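Local coordinates for glycine cleavage system H protein (PDB 3HGB) that probably carries the methylamine group of glycine from the P protein to the T protein of the glycine cleavage system on a covalently bound lipoyl cofactor, at residues V64-I69 with G121-I126. Numbering follows the deposited sequence.
Sequences VQLPVI and GWLLDI
NE2 of Q65 donates to O of L66 at 3.0 Å, and L66 is the residue whose side chain reaches across to L123. This side-chain bond lies within 64-69. It is bent, 133° at the hydrogen, and the donor sits above the carbonyl plane. It ties the exposed side chain of Q65 back to the extended loop that follows strand 61-65. CD2 of L66 packs against the backbone O of L123 at 3.4 Å. CD2 makes the close approach, and CD1 of L66 lies at 4.0 Å from the same O. CD2 also touches CB of L123, 3.9 Å away. The first torsion of L66 puts CG anti to the carbonyl carbon (chi1 -62°), and the fork reaches across to L123.

The contact packs the end of strand 61-65 and the loop after it against the start of the 124-127 region, within the lipoyl-binding fold, a flattened beta barrel. Strand 61-65 is an outer strand of the three-stranded sheet. Strand 124-127 lies inside the six-stranded sheet, between strands 45-50 and 97-102. L123 and L124 form a classic beta bulge opposite V48.

The remaining side-chain contacts are apolar. CG1 of V64 meets CD2 of L123 at 4.0 Å, the two side chains crossing at about a right angle. P67 and L124 also cross at about a right angle, but more tightly. CD2 of L124 is 3.5 Å from CD of P67 and equally close to its CG, so the methyl sits against the CG-CD bond of the ring, tighter than usual van der Waals contact. F79 of strand 78-84 touches both P67 and L124, and V102 of strand 97-102 packs on L66.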
ATOM      1  N   VAL A  64      -4.041   1.245 -12.368  1.00  9.37           N
ATOM      2  CA  VAL A  64      -4.046   0.689 -11.030  1.00  9.77           C
ATOM      3  C   VAL A  64      -5.382  -0.007 -10.877  1.00 10.39           C
ATOM      4  O   VAL A  64      -6.430   0.622 -11.029  1.00 10.62           O
ATOM      5  CB  VAL A  64      -3.911   1.782  -9.955  1.00  9.85           C
ATOM      6  CG1 VAL A  64      -3.854   1.157  -8.579  1.00 10.38           C
ATOM      7  CG2 VAL A  64      -2.663   2.631 -10.199  1.00  9.14           C
ATOM      8  N   GLN A  65      -5.339  -1.308 -10.626  1.00 10.92           N
ATOM      9  CA  GLN A  65      -6.552  -2.052 -10.362  1.00 11.84           C
ATOM     10  C   GLN A  65      -6.705  -2.098  -8.859  1.00 11.68           C
ATOM     11  O   GLN A  65      -5.883  -2.693  -8.162  1.00 11.34           O
ATOM     12  CB  GLN A  65      -6.511  -3.458 -10.965  1.00 12.38           C
ATOM     13  CG  GLN A  65      -7.792  -4.273 -10.727  1.00 16.05           C
ATOM     14  CD  GLN A  65      -9.055  -3.567 -11.227  1.00 20.41           C
ATOM     15  OE1 GLN A  65      -9.209  -3.304 -12.426  1.00 23.33           O
ATOM     16  NE2 GLN A  65      -9.966  -3.258 -10.304  1.00 21.97           N
ATOM     17  N   LEU A  66      -7.740  -1.421  -8.378  1.00 11.85           N
ATOM     18  CA  LEU A  66      -8.026  -1.335  -6.952  1.00 12.22           C
ATOM     19  C   LEU A  66      -9.228  -2.223  -6.631  1.00 11.96           C
ATOM     20  O   LEU A  66     -10.110  -2.375  -7.468  1.00 11.23           O
ATOM     21  CB  LEU A  66      -8.332   0.118  -6.572  1.00 13.00           C
ATOM     22  CG  LEU A  66      -7.229   1.171  -6.784  1.00 14.85           C
ATOM     23  CD1 LEU A  66      -7.839   2.572  -6.791  1.00 16.23           C
ATOM     24  CD2 LEU A  66      -6.139   1.059  -5.719  1.00 15.23           C
ATOM     25  N   PRO A  67      -9.266  -2.792  -5.414  1.00 11.48           N
ATOM     26  CA  PRO A  67     -10.411  -3.581  -4.986  1.00 11.14           C
ATOM     27  C   PRO A  67     -11.606  -2.672  -4.747  1.00 10.32           C
ATOM     28  O   PRO A  67     -11.454  -1.461  -4.561  1.00  9.98           O
ATOM     29  CB  PRO A  67      -9.949  -4.171  -3.655  1.00 11.52           C
ATOM     30  CG  PRO A  67      -9.019  -3.166  -3.125  1.00 11.18           C
ATOM     31  CD  PRO A  67      -8.319  -2.563  -4.312  1.00 11.92           C
ATOM     32  N   VAL A  68     -12.780  -3.278  -4.750  1.00 10.05           N
ATOM     33  CA  VAL A  68     -14.032  -2.593  -4.478  1.00  9.95           C
ATOM     34  C   VAL A  68     -14.101  -2.214  -2.996  1.00  9.29           C
ATOM     35  O   VAL A  68     -13.684  -2.986  -2.135  1.00  8.72           O
ATOM     36  CB  VAL A  68     -15.184  -3.546  -4.879  1.00 10.34           C
ATOM     37  CG1 VAL A  68     -16.463  -3.209  -4.194  1.00 11.99           C
ATOM     38  CG2 VAL A  68     -15.349  -3.546  -6.391  1.00 11.78           C
ATOM     39  N   ILE A  69     -14.609  -1.019  -2.694  1.00  8.04           N
ATOM     40  CA  ILE A  69     -14.797  -0.628  -1.298  1.00  7.75           C
ATOM     41  C   ILE A  69     -15.800  -1.591  -0.670  1.00  7.79           C
ATOM     42  O   ILE A  69     -16.835  -1.875  -1.262  1.00  7.54           O
ATOM     43  CB  ILE A  69     -15.267   0.841  -1.163  1.00  7.48           C
ATOM     44  CG1 ILE A  69     -14.101   1.782  -1.493  1.00  7.65           C
ATOM     45  CG2 ILE A  69     -15.819   1.115   0.243  1.00  6.86           C
ATOM     46  CD1 ILE A  69     -14.482   3.257  -1.541  1.00  7.53           C
ATOM     47  N   GLY A 121      -0.463   9.679  -4.328  1.00  5.50           N
ATOM     48  CA  GLY A 121      -0.505   8.381  -4.997  1.00  4.98           C
ATOM     49  C   GLY A 121      -0.866   7.208  -4.113  1.00  4.46           C
ATOM     50  O   GLY A 121      -0.649   6.061  -4.493  1.00  5.08           O
ATOM     51  N   TRP A 122      -1.399   7.487  -2.925  1.00  4.72           N
ATOM     52  CA  TRP A 122      -1.900   6.435  -2.044  1.00  4.76           C
ATOM     53  C   TRP A 122      -2.914   5.574  -2.791  1.00  5.18           C
ATOM     54  O   TRP A 122      -3.572   6.051  -3.717  1.00  5.50           O
ATOM     55  CB  TRP A 122      -2.519   7.033  -0.776  1.00  4.37           C
ATOM     56  CG  TRP A 122      -3.745   7.847  -1.023  1.00  5.16           C
ATOM     57  CD1 TRP A 122      -3.801   9.162  -1.401  1.00  6.65           C
ATOM     58  CD2 TRP A 122      -5.097   7.401  -0.915  1.00  5.93           C
ATOM     59  NE1 TRP A 122      -5.111   9.560  -1.537  1.00  7.06           N
ATOM     60  CE2 TRP A 122      -5.928   8.498  -1.246  1.00  7.78           C
ATOM     61  CE3 TRP A 122      -5.695   6.178  -0.569  1.00  7.12           C
ATOM     62  CZ2 TRP A 122      -7.325   8.412  -1.236  1.00  8.12           C
ATOM     63  CZ3 TRP A 122      -7.093   6.096  -0.561  1.00  7.65           C
ATOM     64  CH2 TRP A 122      -7.886   7.205  -0.891  1.00  7.70           C
ATOM     65  N   LEU A 123      -3.032   4.311  -2.403  1.00  5.30           N
ATOM     66  CA  LEU A 123      -3.901   3.387  -3.133  1.00  5.83           C
ATOM     67  C   LEU A 123      -5.269   3.223  -2.512  1.00  6.08           C
ATOM     68  O   LEU A 123      -6.291   3.367  -3.177  1.00  6.67           O
ATOM     69  CB  LEU A 123      -3.236   2.019  -3.241  1.00  5.71           C
ATOM     70  CG  LEU A 123      -1.848   2.022  -3.881  1.00  7.09           C
ATOM     71  CD1 LEU A 123      -1.270   0.617  -3.804  1.00  6.92           C
ATOM     72  CD2 LEU A 123      -1.916   2.499  -5.298  1.00  8.33           C
ATOM     73  N   LEU A 124      -5.287   2.860  -1.238  1.00  6.20           N
ATOM     74  CA  LEU A 124      -6.535   2.509  -0.581  1.00  5.84           C
ATOM     75  C   LEU A 124      -6.374   2.558   0.916  1.00  5.70           C
ATOM     76  O   LEU A 124      -5.259   2.647   1.432  1.00  6.00           O
ATOM     77  CB  LEU A 124      -6.992   1.099  -1.000  1.00  5.56           C
ATOM     78  CG  LEU A 124      -6.055  -0.091  -0.781  1.00  6.36           C
ATOM     79  CD1 LEU A 124      -6.063  -0.554   0.653  1.00  5.75           C
ATOM     80  CD2 LEU A 124      -6.564  -1.210  -1.638  1.00  9.72           C
ATOM     81  N   ASP A 125      -7.507   2.475   1.603  1.00  5.81           N
ATOM     82  CA  ASP A 125      -7.519   2.326   3.043  1.00  6.43           C
ATOM     83  C   ASP A 125      -8.084   0.964   3.384  1.00  6.40           C
ATOM     84  O   ASP A 125      -8.978   0.455   2.705  1.00  5.98           O
ATOM     85  CB  ASP A 125      -8.405   3.388   3.702  1.00  6.25           C
ATOM     86  CG  ASP A 125      -7.863   4.780   3.566  1.00  7.50           C
ATOM     87  OD1 ASP A 125      -6.696   4.963   3.150  1.00  8.23           O
ATOM     88  OD2 ASP A 125      -8.626   5.714   3.889  1.00  8.00           O
ATOM     89  N   ILE A 126      -7.554   0.379   4.448  1.00  7.02           N
ATOM     90  CA  ILE A 126      -8.147  -0.811   5.037  1.00  7.86           C
ATOM     91  C   ILE A 126      -8.609  -0.434   6.433  1.00  8.76           C
ATOM     92  O   ILE A 126      -7.877   0.193   7.200  1.00  8.04           O
ATOM     93  CB  ILE A 126      -7.154  -1.996   5.095  1.00  7.82           C
ATOM     94  CG1 ILE A 126      -6.763  -2.433   3.687  1.00  7.89           C
ATOM     95  CG2 ILE A 126      -7.767  -3.196   5.801  1.00  7.56           C
ATOM     96  CD1 ILE A 126      -5.499  -3.252   3.646  1.00  6.70           C
TER